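PDB 5ZF2: thioredoxin (H-type,TRX-H) from Edwardsiella tarda, which inhibits ASK1-MAPK signalling cascades to promote pathogenesis during infection, as a thioredoxin-like effector that probably also has thiol-disulphide oxidoreductase chemistry. Local coordinates for residues R69-T75 with R87-E91; Y5-F10 with A64-F68; L76-R80 with L97-R103; R34-L39 with E91-L97. The contacts are given in a common frame with arbitrary orientation. Numbering follows the deposited sequence.

Interaction 1. Residues R69-T75 with R87-E91; sequences RVSQQST and RSIGE
The loop 69-75 runs from helix 62-68 into strand 75-80 and meets the end of strand 83-89. Arg69 closes the helix in a Schellman motif, with phi/psi 58/52. Thr75 and Ile89 form an antiparallel non-hydrogen-bonded pair, CA-CA 4.3 Å. Beyond it Gly90 N donates to Ser74 O (3.0 Å). Ser74 (68/22) and Thr75 both face Val24, a G1 beta bulge. Thr75 has chi1 m; its OG1 donates to Gln72 O (2.7 Å) and lies 3.6 Å from Ile89 CG1. Ile89 is m,t, and its CG2 sits 3.8 Å from Gln72 OE1. Water 1 donates to Ser74 O (3.1 Å), accepts from Glu91 N (3.2 Å) and bonds Ser88 OG (2.8 Å). Arg87, p,t,p, gives a weak hydrogen bond from NH1 to Arg69 O (3.0 Å). Arg69, t,t,p, lays its guanidinium on that of Arg87, centres 4.0 Å apart and planes at 27°. The stack puts two like charges together. A salt bridge to Glu84 offsets the charge of Arg87, while its guanidinium takes up the carbonyls of Phe68 and, weakly, Arg69.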
loop_
_atom_site.group_PDB
_atom_site.type_symbol
_atom_site.label_atom_id
_atom_site.label_comp_id
_atom_site.label_asym_id
_atom_site.label_seq_id
_atom_site.Cartn_x
_atom_site.Cartn_y
_atom_site.Cartn_z
ATOM N N ARG A 69 -6.742 8.725 -6.278
ATOM C CA ARG A 69 -7.804 9.457 -5.594
ATOM C C ARG A 69 -7.499 9.505 -4.092
ATOM O O ARG A 69 -8.299 9.102 -3.242
ATOM C CB ARG A 69 -9.173 8.827 -5.913
ATOM C CG ARG A 69 -10.404 9.404 -5.183
ATOM C CD ARG A 69 -11.721 8.698 -5.580
ATOM N NE ARG A 69 -11.928 7.460 -4.818
ATOM C CZ ARG A 69 -12.260 7.408 -3.529
ATOM N NH1 ARG A 69 -12.423 8.515 -2.815
ATOM N NH2 ARG A 69 -12.434 6.239 -2.938
ATOM N N VAL A 70 -6.288 9.955 -3.775
ATOM C CA VAL A 70 -5.763 9.964 -2.414
ATOM C C VAL A 70 -5.647 11.399 -1.945
ATOM O O VAL A 70 -5.008 12.221 -2.611
ATOM C CB VAL A 70 -4.394 9.266 -2.331
ATOM C CG1 VAL A 70 -3.752 9.493 -0.952
ATOM C CG2 VAL A 70 -4.560 7.788 -2.620
ATOM N N SER A 71 -6.247 11.698 -0.792
ATOM C CA SER A 71 -6.149 13.025 -0.214
ATOM C C SER A 71 -5.465 13.049 1.142
ATOM O O SER A 71 -5.229 14.140 1.667
ATOM C CB SER A 71 -7.546 13.666 -0.085
ATOM O OG SER A 71 -8.409 12.883 0.732
ATOM N N GLN A 72 -5.148 11.897 1.735
ATOM C CA GLN A 72 -4.478 11.896 3.031
ATOM C C GLN A 72 -3.338 10.889 3.036
ATOM O O GLN A 72 -3.411 9.836 2.396
ATOM C CB GLN A 72 -5.425 11.549 4.188
ATOM C CG GLN A 72 -6.825 12.126 4.021
ATOM C CD GLN A 72 -7.651 11.982 5.268
ATOM O OE1 GLN A 72 -7.115 11.908 6.373
ATOM N NE2 GLN A 72 -8.968 11.944 5.105
ATOM N N GLN A 73 -2.301 11.218 3.798
ATOM C CA GLN A 73 -1.282 10.239 4.127
ATOM C C GLN A 73 -1.920 9.138 4.969
ATOM O O GLN A 73 -3.020 9.296 5.506
ATOM C CB GLN A 73 -0.139 10.914 4.883
ATOM C CG GLN A 73 -0.643 11.647 6.137
ATOM C CD GLN A 73 0.259 12.792 6.589
ATOM O OE1 GLN A 73 0.419 13.034 7.790
ATOM N NE2 GLN A 73 0.842 13.505 5.629
ATOM N N SER A 74 -1.222 8.013 5.075
ATOM C CA SER A 74 -1.695 6.815 5.770
ATOM C C SER A 74 -2.859 6.137 5.056
ATOM O O SER A 74 -3.593 5.357 5.678
ATOM C CB SER A 74 -2.059 7.102 7.239
ATOM O OG SER A 74 -3.313 7.786 7.363
ATOM N N THR A 75 -3.024 6.385 3.752
ATOM C CA THR A 75 -4.014 5.672 2.944
ATOM C C THR A 75 -3.383 4.391 2.414
ATOM O O THR A 75 -2.240 4.411 1.929
ATOM C CB THR A 75 -4.512 6.513 1.758
ATOM O OG1 THR A 75 -5.072 7.746 2.218
ATOM C CG2 THR A 75 -5.587 5.753 0.979
ATOM N N ARG A 87 -9.972 0.090 0.378
ATOM C CA ARG A 87 -8.999 1.071 0.823
ATOM C C ARG A 87 -9.283 1.382 2.290
ATOM O O ARG A 87 -10.339 1.030 2.837
ATOM C CB ARG A 87 -9.026 2.335 -0.054
ATOM C CG ARG A 87 -10.329 3.152 0.003
ATOM C CD ARG A 87 -10.167 4.467 -0.775
ATOM N NE ARG A 87 -9.806 4.225 -2.176
ATOM C CZ ARG A 87 -9.089 5.070 -2.913
ATOM N NH1 ARG A 87 -8.663 6.203 -2.369
ATOM N NH2 ARG A 87 -8.792 4.777 -4.182
ATOM N N SER A 88 -8.310 2.021 2.927
ATOM C CA SER A 88 -8.312 2.248 4.365
ATOM C C SER A 88 -7.476 3.488 4.637
ATOM O O SER A 88 -6.438 3.677 3.989
ATOM C CB SER A 88 -7.732 1.003 5.084
ATOM O OG SER A 88 -7.433 1.285 6.445
ATOM N N ILE A 89 -7.909 4.334 5.581
ATOM C CA ILE A 89 -7.146 5.535 5.957
ATOM C C ILE A 89 -6.905 5.539 7.468
ATOM O O ILE A 89 -7.861 5.538 8.253
ATOM C CB ILE A 89 -7.863 6.837 5.548
ATOM C CG1 ILE A 89 -8.054 6.953 4.033
ATOM C CG2 ILE A 89 -7.125 8.072 6.113
ATOM C CD1 ILE A 89 -9.153 7.996 3.665
ATOM N N GLY A 90 -5.645 5.589 7.875
ATOM C CA GLY A 90 -5.314 5.830 9.264
ATOM C C GLY A 90 -5.359 4.624 10.184
ATOM O O GLY A 90 -5.143 4.782 11.392
ATOM N N GLU A 91 -5.599 3.429 9.658
ATOM C CA GLU A 91 -5.736 2.236 10.489
ATOM C C GLU A 91 -4.411 1.832 11.118
ATOM O O GLU A 91 -3.415 1.647 10.406
ATOM C CB GLU A 91 -6.255 1.071 9.642
ATOM C CG GLU A 91 -6.371 -0.234 10.412
ATOM C CD GLU A 91 -7.383 -0.116 11.543
ATOM O OE1 GLU A 91 -6.973 -0.134 12.736
ATOM O OE2 GLU A 91 -8.590 0.010 11.224
HETATM O O HOH W 1 -5.123 2.819 6.577
#

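Interaction 2. Residues Y5-F10 with A64-F68; sequences YSDAAF and ALQQF
Tyr5 to Phe10 leads from the first strand into helix 7-15, and Ala64 to Phe68 lies on helix 62-68, toward its C-terminal end. Tyr5 is extended (phi/psi -61/133). Ser6 is the N-cap of the first helix: its OG, chi1 p, accepts from Ala9 N (3.2 Å). Phe10 then lies one turn on, its N bonded to Ser6 O (3.0 Å). Tyr5 and Phe10 both have chi1 t and point CA-to-CB toward the other helix. Ala64, Gln67 and Phe68 point back at them. The small Ala64 leaves room for the Tyr5 ring. Its CB sits over the ring face, 4.2 Å from the centroid, a CH-pi contact. Phe68, chi1 m, points its CE1-CZ edge at the notch between the rings of Tyr5 and Phe10. This edge meets the face of Phe10 in a T-shaped pair, centroids 5.1 Å apart, planes at 81°, with Phe68 CE1 3.4 Å from Phe10 CZ. Phe68 CZ also lies 3.7 Å from Tyr5 CE1. Gln67, t,t, stretches along the exposed side, with OE1 3.0 Å from Tyr5 OH and NE2 4.1 Å from Phe10 CE2. Below, Phe10 and Phe68 rest on Val22, and Tyr5 and Ala64 on Val56. The arrangement is an aromatic cluster between two helices on one face of the central sheet of a thioredoxin fold.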
loop_
_atom_site.group_PDB
_atom_site.type_symbol
_atom_site.label_atom_id
_atom_site.label_comp_id
_atom_site.label_asym_id
_atom_site.label_seq_id
_atom_site.Cartn_x
_atom_site.Cartn_y
_atom_site.Cartn_z
ATOM N N TYR A 5 7.090 3.660 -5.316
ATOM C CA TYR A 5 6.214 3.809 -6.463
ATOM C C TYR A 5 6.976 4.386 -7.654
ATOM O O TYR A 5 7.712 5.377 -7.533
ATOM C CB TYR A 5 5.018 4.714 -6.149
ATOM C CG TYR A 5 4.161 4.896 -7.373
ATOM C CD1 TYR A 5 3.166 3.971 -7.696
ATOM C CD2 TYR A 5 4.409 5.943 -8.258
ATOM C CE1 TYR A 5 2.406 4.124 -8.844
ATOM C CE2 TYR A 5 3.684 6.091 -9.393
ATOM C CZ TYR A 5 2.678 5.194 -9.681
ATOM O OH TYR A 5 1.966 5.402 -10.834
ATOM N N SER A 6 6.778 3.749 -8.805
ATOM C CA SER A 6 7.085 4.310 -10.109
ATOM C C SER A 6 6.005 3.830 -11.054
ATOM O O SER A 6 5.389 2.783 -10.822
ATOM C CB SER A 6 8.471 3.895 -10.622
ATOM O OG SER A 6 8.488 2.538 -11.034
ATOM N N ASP A 7 5.730 4.649 -12.073
ATOM C CA ASP A 7 4.745 4.299 -13.092
ATOM C C ASP A 7 5.021 2.917 -13.668
ATOM O O ASP A 7 4.130 2.064 -13.705
ATOM C CB ASP A 7 4.747 5.336 -14.219
ATOM C CG ASP A 7 4.316 6.721 -13.754
ATOM O OD1 ASP A 7 3.650 6.802 -12.700
ATOM O OD2 ASP A 7 4.640 7.720 -14.454
ATOM N N ALA A 8 6.265 2.668 -14.096
ATOM C CA ALA A 8 6.547 1.436 -14.826
ATOM C C ALA A 8 6.442 0.210 -13.924
ATOM O O ALA A 8 5.907 -0.826 -14.335
ATOM C CB ALA A 8 7.928 1.505 -15.475
ATOM N N ALA A 9 6.963 0.284 -12.697
ATOM C CA ALA A 9 6.861 -0.896 -11.847
ATOM C C ALA A 9 5.414 -1.160 -11.428
ATOM O O ALA A 9 5.004 -2.319 -11.303
ATOM C CB ALA A 9 7.775 -0.754 -10.628
ATOM N N PHE A 10 4.630 -0.112 -11.190
ATOM C CA PHE A 10 3.232 -0.313 -10.799
ATOM C C PHE A 10 2.429 -0.943 -11.931
ATOM O O PHE A 10 1.674 -1.905 -11.715
ATOM C CB PHE A 10 2.599 1.014 -10.373
ATOM C CG PHE A 10 1.143 0.907 -10.013
ATOM C CD1 PHE A 10 0.748 0.402 -8.782
ATOM C CD2 PHE A 10 0.168 1.314 -10.908
ATOM C CE1 PHE A 10 -0.619 0.318 -8.455
ATOM C CE2 PHE A 10 -1.195 1.218 -10.594
ATOM C CZ PHE A 10 -1.580 0.728 -9.367
ATOM N N ALA A 64 0.785 10.552 -8.805
ATOM C CA ALA A 64 0.308 9.278 -8.275
ATOM C C ALA A 64 -0.922 9.469 -7.393
ATOM O O ALA A 64 -1.866 8.670 -7.456
ATOM C CB ALA A 64 1.437 8.581 -7.500
ATOM N N LEU A 65 -0.954 10.540 -6.589
ATOM C CA LEU A 65 -2.105 10.749 -5.709
ATOM C C LEU A 65 -3.395 10.932 -6.501
ATOM O O LEU A 65 -4.446 10.401 -6.119
ATOM C CB LEU A 65 -1.883 11.960 -4.810
ATOM C CG LEU A 65 -0.684 11.915 -3.855
ATOM C CD1 LEU A 65 -0.681 13.175 -2.970
ATOM C CD2 LEU A 65 -0.741 10.647 -3.025
ATOM N N GLN A 66 -3.351 11.725 -7.573
ATOM C CA GLN A 66 -4.552 11.925 -8.375
ATOM C C GLN A 66 -5.018 10.613 -8.987
ATOM O O GLN A 66 -6.211 10.298 -8.975
ATOM C CB GLN A 66 -4.300 12.961 -9.470
ATOM C CG GLN A 66 -4.369 14.398 -8.976
ATOM C CD GLN A 66 -5.751 14.786 -8.459
ATOM O OE1 GLN A 66 -6.773 14.315 -8.965
ATOM N NE2 GLN A 66 -5.786 15.652 -7.446
ATOM N N GLN A 67 -4.083 9.823 -9.502
ATOM C CA GLN A 67 -4.419 8.524 -10.074
ATOM C C GLN A 67 -5.164 7.633 -9.073
ATOM O O GLN A 67 -6.103 6.910 -9.438
ATOM C CB GLN A 67 -3.119 7.862 -10.528
ATOM C CG GLN A 67 -3.234 6.417 -10.923
ATOM C CD GLN A 67 -1.893 5.863 -11.413
ATOM O OE1 GLN A 67 -0.832 6.332 -10.999
ATOM N NE2 GLN A 67 -1.937 4.865 -12.280
ATOM N N PHE A 68 -4.744 7.654 -7.813
ATOM C CA PHE A 68 -5.288 6.804 -6.768
ATOM C C PHE A 68 -6.416 7.462 -5.983
ATOM O O PHE A 68 -6.994 6.807 -5.111
ATOM C CB PHE A 68 -4.156 6.401 -5.813
ATOM C CG PHE A 68 -3.094 5.548 -6.469
ATOM C CD1 PHE A 68 -3.444 4.401 -7.151
ATOM C CD2 PHE A 68 -1.747 5.919 -6.425
ATOM C CE1 PHE A 68 -2.483 3.617 -7.762
ATOM C CE2 PHE A 68 -0.784 5.146 -7.043
ATOM C CZ PHE A 68 -1.151 3.991 -7.712
#

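Interaction 3. Residues L76-R80 with L97-R103; sequences LILYR and LSDFLTR
Strand 76-80 lies under helix 97-102. Their axes approach to 9.7 Å, with N-to-C directions 26° apart, close to parallel. Leu78 and Leu101 have the nearest CA atoms, 7.4 Å. Leu76, Leu78 and Arg80 point toward the helix, as alternate residues of a strand do. Apolar contacts come first. Leu76 (m,t) places CD1 3.8 Å from Leu97 CD2, and its CB is 3.8 Å from Phe100 CE2. Phe100, chi1 t, reaches down to the strand; its CZ is 4.0 Å from Leu78 CB. Two carbons also touch carbonyl oxygens: Phe100 CZ is 3.6 Å from Leu76 O, and Leu78 CD2 (t,p) is 3.5 Å from Phe100 O. The polar contacts sit at the helix end. Extended Arg80 (m,t,t) gives a weak hydrogen bond from NH2 to Leu101 O (3.3 Å). Within the helix segment, Arg103 NH1 makes a salt bridge with Asp99 OD2 (2.7 Å). This is helix-on-sheet packing of the thioredoxin fold. Its centre is greasy. Arg80 meets Leu101 O weakly and Arg86 bonds Phe100 O, so positive groups face carbonyls of the last helical turn.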
loop_
_atom_site.group_PDB
_atom_site.type_symbol
_atom_site.label_atom_id
_atom_site.label_comp_id
_atom_site.label_asym_id
_atom_site.label_seq_id
_atom_site.Cartn_x
_atom_site.Cartn_y
_atom_site.Cartn_z
ATOM N N LEU A 76 -4.115 3.278 2.527
ATOM C CA LEU A 76 -3.718 1.988 1.957
ATOM C C LEU A 76 -4.793 1.569 0.969
ATOM O O LEU A 76 -5.995 1.666 1.276
ATOM C CB LEU A 76 -3.580 0.897 3.032
ATOM C CG LEU A 76 -2.643 1.164 4.208
ATOM C CD1 LEU A 76 -2.795 0.069 5.295
ATOM C CD2 LEU A 76 -1.229 1.216 3.689
ATOM N N ILE A 77 -4.374 1.135 -0.210
ATOM C CA ILE A 77 -5.303 0.685 -1.241
ATOM C C ILE A 77 -4.872 -0.688 -1.714
ATOM O O ILE A 77 -3.730 -0.867 -2.147
ATOM C CB ILE A 77 -5.357 1.636 -2.442
ATOM C CG1 ILE A 77 -5.561 3.083 -1.967
ATOM C CG2 ILE A 77 -6.477 1.135 -3.414
ATOM C CD1 ILE A 77 -5.357 4.123 -3.087
ATOM N N LEU A 78 -5.783 -1.643 -1.676
ATOM C CA LEU A 78 -5.444 -3.014 -2.044
ATOM C C LEU A 78 -6.048 -3.295 -3.410
ATOM O O LEU A 78 -7.231 -3.036 -3.635
ATOM C CB LEU A 78 -5.949 -4.023 -1.008
ATOM C CG LEU A 78 -5.625 -5.492 -1.337
ATOM C CD1 LEU A 78 -4.084 -5.753 -1.353
ATOM C CD2 LEU A 78 -6.308 -6.456 -0.367
ATOM N N TYR A 79 -5.230 -3.801 -4.322
ATOM C CA TYR A 79 -5.691 -4.235 -5.632
ATOM C C TYR A 79 -5.530 -5.737 -5.759
ATOM O O TYR A 79 -4.579 -6.318 -5.230
ATOM C CB TYR A 79 -4.900 -3.562 -6.765
ATOM C CG TYR A 79 -5.072 -2.084 -6.841
ATOM C CD1 TYR A 79 -4.386 -1.255 -5.980
ATOM C CD2 TYR A 79 -5.916 -1.508 -7.785
ATOM C CE1 TYR A 79 -4.523 0.108 -6.039
ATOM C CE2 TYR A 79 -6.075 -0.129 -7.847
ATOM C CZ TYR A 79 -5.377 0.663 -6.969
ATOM O OH TYR A 79 -5.492 2.014 -7.024
ATOM N N ARG A 80 -6.466 -6.365 -6.473
ATOM C CA ARG A 80 -6.318 -7.755 -6.889
ATOM C C ARG A 80 -6.650 -7.825 -8.370
ATOM O O ARG A 80 -7.656 -7.254 -8.810
ATOM C CB ARG A 80 -7.202 -8.704 -6.059
ATOM C CG ARG A 80 -6.654 -8.895 -4.636
ATOM C CD ARG A 80 -7.498 -9.804 -3.750
ATOM N NE ARG A 80 -6.875 -9.995 -2.444
ATOM C CZ ARG A 80 -7.558 -10.299 -1.347
ATOM N NH1 ARG A 80 -8.859 -10.438 -1.434
ATOM N NH2 ARG A 80 -6.961 -10.463 -0.166
ATOM N N LEU A 97 -5.074 -4.418 10.229
ATOM C CA LEU A 97 -4.181 -4.346 9.077
ATOM C C LEU A 97 -3.939 -5.729 8.487
ATOM O O LEU A 97 -3.927 -5.895 7.259
ATOM C CB LEU A 97 -2.849 -3.706 9.486
ATOM C CG LEU A 97 -2.943 -2.239 9.902
ATOM C CD1 LEU A 97 -1.589 -1.769 10.372
ATOM C CD2 LEU A 97 -3.361 -1.378 8.729
ATOM N N SER A 98 -3.708 -6.726 9.344
ATOM C CA SER A 98 -3.631 -8.111 8.881
ATOM C C SER A 98 -4.885 -8.498 8.100
ATOM O O SER A 98 -4.810 -9.076 7.011
ATOM C CB SER A 98 -3.437 -9.042 10.075
ATOM O OG SER A 98 -3.487 -10.383 9.667
ATOM N N ASP A 99 -6.052 -8.190 8.643
ATOM C CA ASP A 99 -7.272 -8.609 7.958
ATOM C C ASP A 99 -7.469 -7.843 6.654
ATOM O O ASP A 99 -7.981 -8.407 5.679
ATOM C CB ASP A 99 -8.467 -8.429 8.886
ATOM C CG ASP A 99 -9.725 -9.062 8.329
ATOM O OD1 ASP A 99 -9.747 -10.295 8.136
ATOM O OD2 ASP A 99 -10.664 -8.313 8.059
ATOM N N PHE A 100 -7.035 -6.579 6.614
ATOM C CA PHE A 100 -7.105 -5.768 5.397
ATOM C C PHE A 100 -6.344 -6.428 4.248
ATOM O O PHE A 100 -6.783 -6.391 3.092
ATOM C CB PHE A 100 -6.532 -4.374 5.667
ATOM C CG PHE A 100 -6.540 -3.462 4.457
ATOM C CD1 PHE A 100 -7.701 -2.810 4.073
ATOM C CD2 PHE A 100 -5.384 -3.267 3.714
ATOM C CE1 PHE A 100 -7.713 -1.978 2.942
ATOM C CE2 PHE A 100 -5.371 -2.435 2.604
ATOM C CZ PHE A 100 -6.531 -1.779 2.222
ATOM N N LEU A 101 -5.208 -7.039 4.555
ATOM C CA LEU A 101 -4.397 -7.701 3.539
ATOM C C LEU A 101 -4.909 -9.081 3.171
ATOM O O LEU A 101 -4.644 -9.543 2.056
ATOM C CB LEU A 101 -2.958 -7.838 4.031
ATOM C CG LEU A 101 -2.246 -6.491 4.244
ATOM C CD1 LEU A 101 -0.826 -6.773 4.765
ATOM C CD2 LEU A 101 -2.214 -5.702 2.945
ATOM N N THR A 102 -5.627 -9.737 4.081
ATOM C CA THR A 102 -5.866 -11.175 4.051
ATOM C C THR A 102 -7.246 -11.546 3.531
ATOM O O THR A 102 -7.381 -12.507 2.761
ATOM C CB THR A 102 -5.699 -11.741 5.459
ATOM O OG1 THR A 102 -4.332 -11.591 5.862
ATOM C CG2 THR A 102 -6.072 -13.190 5.492
ATOM N N ARG A 103 -8.277 -10.822 3.965
ATOM C CA ARG A 103 -9.642 -11.169 3.585
ATOM C C ARG A 103 -9.893 -10.889 2.101
ATOM O O ARG A 103 -10.759 -11.538 1.509
ATOM C CB ARG A 103 -10.664 -10.418 4.449
ATOM C CG ARG A 103 -10.881 -8.945 4.089
ATOM C CD ARG A 103 -12.027 -8.339 4.926
ATOM N NE ARG A 103 -12.139 -6.918 4.655
ATOM C CZ ARG A 103 -11.438 -5.979 5.282
ATOM N NH1 ARG A 103 -10.590 -6.309 6.253
ATOM N NH2 ARG A 103 -11.604 -4.705 4.960
#

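Interaction 4. Residues R34-L39 with E91-L97; sequences RQEREL and ETSPSAL. With SO4 (sulfate ion), chain B.
In this thioredoxin fold, helix 30-43 packs beside the start of helix 94-102. The nearest CA pairs are Gln35-Thr92 (5.6 Å), Glu38-Pro94 (6.0 Å) and Leu39-Leu97 (7.2 Å). Glu91 comes first: its backbone O accepts from Gln35 NE2 (3.0 Å), with Gln35 m,t. Water 1 accepts from Glu91 N (3.2 Å) and, weakly, from Gln35 NE2 (3.0 Å). The Glu91 side chain (t,p) turns to its own segment, where OE1 accepts from Ser93 N (2.8 Å). Thr92 sets CG2 4.2 Å from both Arg34 CG and Gln35 CG, and its O is 2.6 Å from Glu38 OE1. So short an oxygen pair suggests a protonated Glu38. Ser93 is the N-cap, its OG accepting from Ala96 N (3.2 Å) and donating to a sulfate, probably from the crystallisation liquor. Pro94 CG touches Glu38 OE2 at 3.7 Å. Ser95 N and OG bind the same sulfate. Leu97 points toward helix 30-43: its CD1 is 3.5 Å from Glu38 OE1, and its CB is 4.1 Å from Leu39 CD2.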
loop_
_atom_site.group_PDB
_atom_site.type_symbol
_atom_site.label_atom_id
_atom_site.label_comp_id
_atom_site.label_asym_id
_atom_site.label_seq_id
_atom_site.Cartn_x
_atom_site.Cartn_y
_atom_site.Cartn_z
ATOM N N ARG A 34 3.923 4.426 12.624
ATOM C CA ARG A 34 3.167 3.392 13.268
ATOM C C ARG A 34 2.605 2.281 12.363
ATOM O O ARG A 34 2.790 1.142 12.620
ATOM C CB ARG A 34 2.030 4.056 13.987
ATOM C CG ARG A 34 1.542 3.372 15.230
ATOM C CD ARG A 34 1.229 4.370 16.371
ATOM N NE ARG A 34 0.505 5.608 16.019
ATOM C CZ ARG A 34 0.802 6.824 16.485
ATOM N NH1 ARG A 34 1.840 7.029 17.285
ATOM N NH2 ARG A 34 0.085 7.862 16.124
ATOM N N GLN A 35 1.934 2.645 11.296
ATOM C CA GLN A 35 1.570 1.696 10.268
ATOM C C GLN A 35 2.749 0.879 9.765
ATOM O O GLN A 35 2.691 -0.314 9.773
ATOM C CB GLN A 35 0.874 2.387 9.097
ATOM C CG GLN A 35 -0.583 2.699 9.322
ATOM C CD GLN A 35 -1.227 3.322 8.124
ATOM O OE1 GLN A 35 -0.590 3.974 7.335
ATOM N NE2 GLN A 35 -2.495 3.131 7.999
ATOM N N GLU A 36 3.803 1.557 9.333
ATOM C CA GLU A 36 4.949 0.902 8.728
ATOM C C GLU A 36 5.513 -0.174 9.631
ATOM O O GLU A 36 5.703 -1.256 9.228
ATOM C CB GLU A 36 6.028 1.891 8.283
ATOM C CG GLU A 36 7.360 1.250 7.912
ATOM C CD GLU A 36 8.390 2.241 7.406
ATOM O OE1 GLU A 36 8.729 2.216 6.209
ATOM O OE2 GLU A 36 8.865 3.066 8.198
ATOM N N ARG A 37 5.708 0.142 10.882
ATOM C CA ARG A 37 6.011 -0.825 11.915
ATOM C C ARG A 37 5.253 -2.120 11.892
ATOM O O ARG A 37 5.776 -3.157 12.040
ATOM C CB ARG A 37 5.731 -0.218 13.278
ATOM C CG ARG A 37 6.907 0.366 13.902
ATOM C CD ARG A 37 7.484 1.470 13.098
ATOM N NE ARG A 37 7.785 2.576 13.969
ATOM C CZ ARG A 37 9.013 2.941 14.224
ATOM N NH1 ARG A 37 9.998 2.265 13.656
ATOM N NH2 ARG A 37 9.260 3.951 15.032
ATOM N N GLU A 38 3.971 -2.007 11.805
ATOM C CA GLU A 38 3.086 -3.157 11.922
ATOM C C GLU A 38 2.911 -3.887 10.607
ATOM O O GLU A 38 2.706 -5.104 10.607
ATOM C CB GLU A 38 1.728 -2.698 12.463
ATOM C CG GLU A 38 1.908 -2.039 13.846
ATOM C CD GLU A 38 0.650 -1.352 14.345
ATOM O OE1 GLU A 38 -0.255 -1.142 13.519
ATOM O OE2 GLU A 38 0.615 -0.998 15.543
ATOM N N LEU A 39 2.994 -3.157 9.495
ATOM C CA LEU A 39 2.891 -3.745 8.170
ATOM C C LEU A 39 4.154 -4.518 7.777
ATOM O O LEU A 39 4.064 -5.543 7.086
ATOM C CB LEU A 39 2.600 -2.644 7.152
ATOM C CG LEU A 39 1.164 -2.117 7.146
ATOM C CD1 LEU A 39 1.083 -0.924 6.236
ATOM C CD2 LEU A 39 0.191 -3.209 6.724
ATOM N N GLU A 91 -5.599 3.429 9.658
ATOM C CA GLU A 91 -5.736 2.236 10.489
ATOM C C GLU A 91 -4.411 1.832 11.118
ATOM O O GLU A 91 -3.415 1.647 10.406
ATOM C CB GLU A 91 -6.255 1.071 9.642
ATOM C CG GLU A 91 -6.371 -0.234 10.412
ATOM C CD GLU A 91 -7.383 -0.116 11.543
ATOM O OE1 GLU A 91 -6.973 -0.134 12.736
ATOM O OE2 GLU A 91 -8.590 0.010 11.224
ATOM N N THR A 92 -4.398 1.641 12.454
ATOM C CA THR A 92 -3.179 1.174 13.119
ATOM C C THR A 92 -3.380 -0.060 13.993
ATOM O O THR A 92 -2.440 -0.461 14.691
ATOM C CB THR A 92 -2.531 2.280 13.972
ATOM O OG1 THR A 92 -3.441 2.697 14.993
ATOM C CG2 THR A 92 -2.137 3.485 13.111
ATOM N N SER A 93 -4.555 -0.686 13.983
ATOM C CA SER A 93 -4.694 -1.948 14.722
ATOM C C SER A 93 -3.960 -3.062 13.983
ATOM O O SER A 93 -4.255 -3.315 12.805
ATOM C CB SER A 93 -6.168 -2.323 14.909
ATOM O OG SER A 93 -6.292 -3.719 15.142
ATOM N N PRO A 94 -3.003 -3.750 14.623
ATOM C CA PRO A 94 -2.331 -4.879 13.944
ATOM C C PRO A 94 -3.293 -5.927 13.389
ATOM O O PRO A 94 -3.113 -6.375 12.252
ATOM C CB PRO A 94 -1.426 -5.462 15.041
ATOM C CG PRO A 94 -1.145 -4.283 15.956
ATOM C CD PRO A 94 -2.439 -3.482 15.964
ATOM N N SER A 95 -4.334 -6.308 14.135
ATOM C CA SER A 95 -5.273 -7.294 13.607
ATOM C C SER A 95 -6.095 -6.739 12.446
ATOM O O SER A 95 -6.432 -7.481 11.513
ATOM C CB SER A 95 -6.189 -7.797 14.727
ATOM O OG SER A 95 -6.991 -6.755 15.225
ATOM N N ALA A 96 -6.426 -5.448 12.468
ATOM C CA ALA A 96 -7.191 -4.879 11.362
ATOM C C ALA A 96 -6.351 -4.800 10.095
ATOM O O ALA A 96 -6.847 -5.077 8.997
ATOM C CB ALA A 96 -7.730 -3.488 11.738
ATOM N N LEU A 97 -5.074 -4.418 10.229
ATOM C CA LEU A 97 -4.181 -4.346 9.077
ATOM C C LEU A 97 -3.939 -5.729 8.487
ATOM O O LEU A 97 -3.927 -5.895 7.259
ATOM C CB LEU A 97 -2.849 -3.706 9.486
ATOM C CG LEU A 97 -2.943 -2.239 9.902
ATOM C CD1 LEU A 97 -1.589 -1.769 10.372
ATOM C CD2 LEU A 97 -3.361 -1.378 8.729
HETATM S S SO4 B . -5.059 -5.583 18.026
HETATM O O1 SO4 B . -4.163 -6.014 16.961
HETATM O O2 SO4 B . -4.424 -5.776 19.320
HETATM O O3 SO4 B . -5.359 -4.141 17.880
HETATM O O4 SO4 B . -6.296 -6.365 17.962
HETATM O O HOH W 1 -5.123 2.819 6.577
#

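Overall arrangement
The four contacts wrap the central sheet of a thioredoxin fold. Interaction 2 joins two helices on one face. Interactions 3 and 4 lie on the other, share Leu97 and helix 94-102, and have centres 11 Å apart. The centres of interactions 2 and 4 are 23 Å apart, and their nearest atoms about 12 Å. Interaction 1 sits between, at the sheet's edge, where neighbouring strands 75-80 and 83-89 link it to interaction 3. It touches interaction 2 through Arg87 and Phe68, and shares Glu91 and water 1 with interaction 4. Along the chain, interaction 2 closes before interactions 1 and 3 open; interaction 4 crosses 2 and 3 and encloses 1. The Gln73 side chain touches Cys29 and Cys32 of a CxxC motif, probably the redox site.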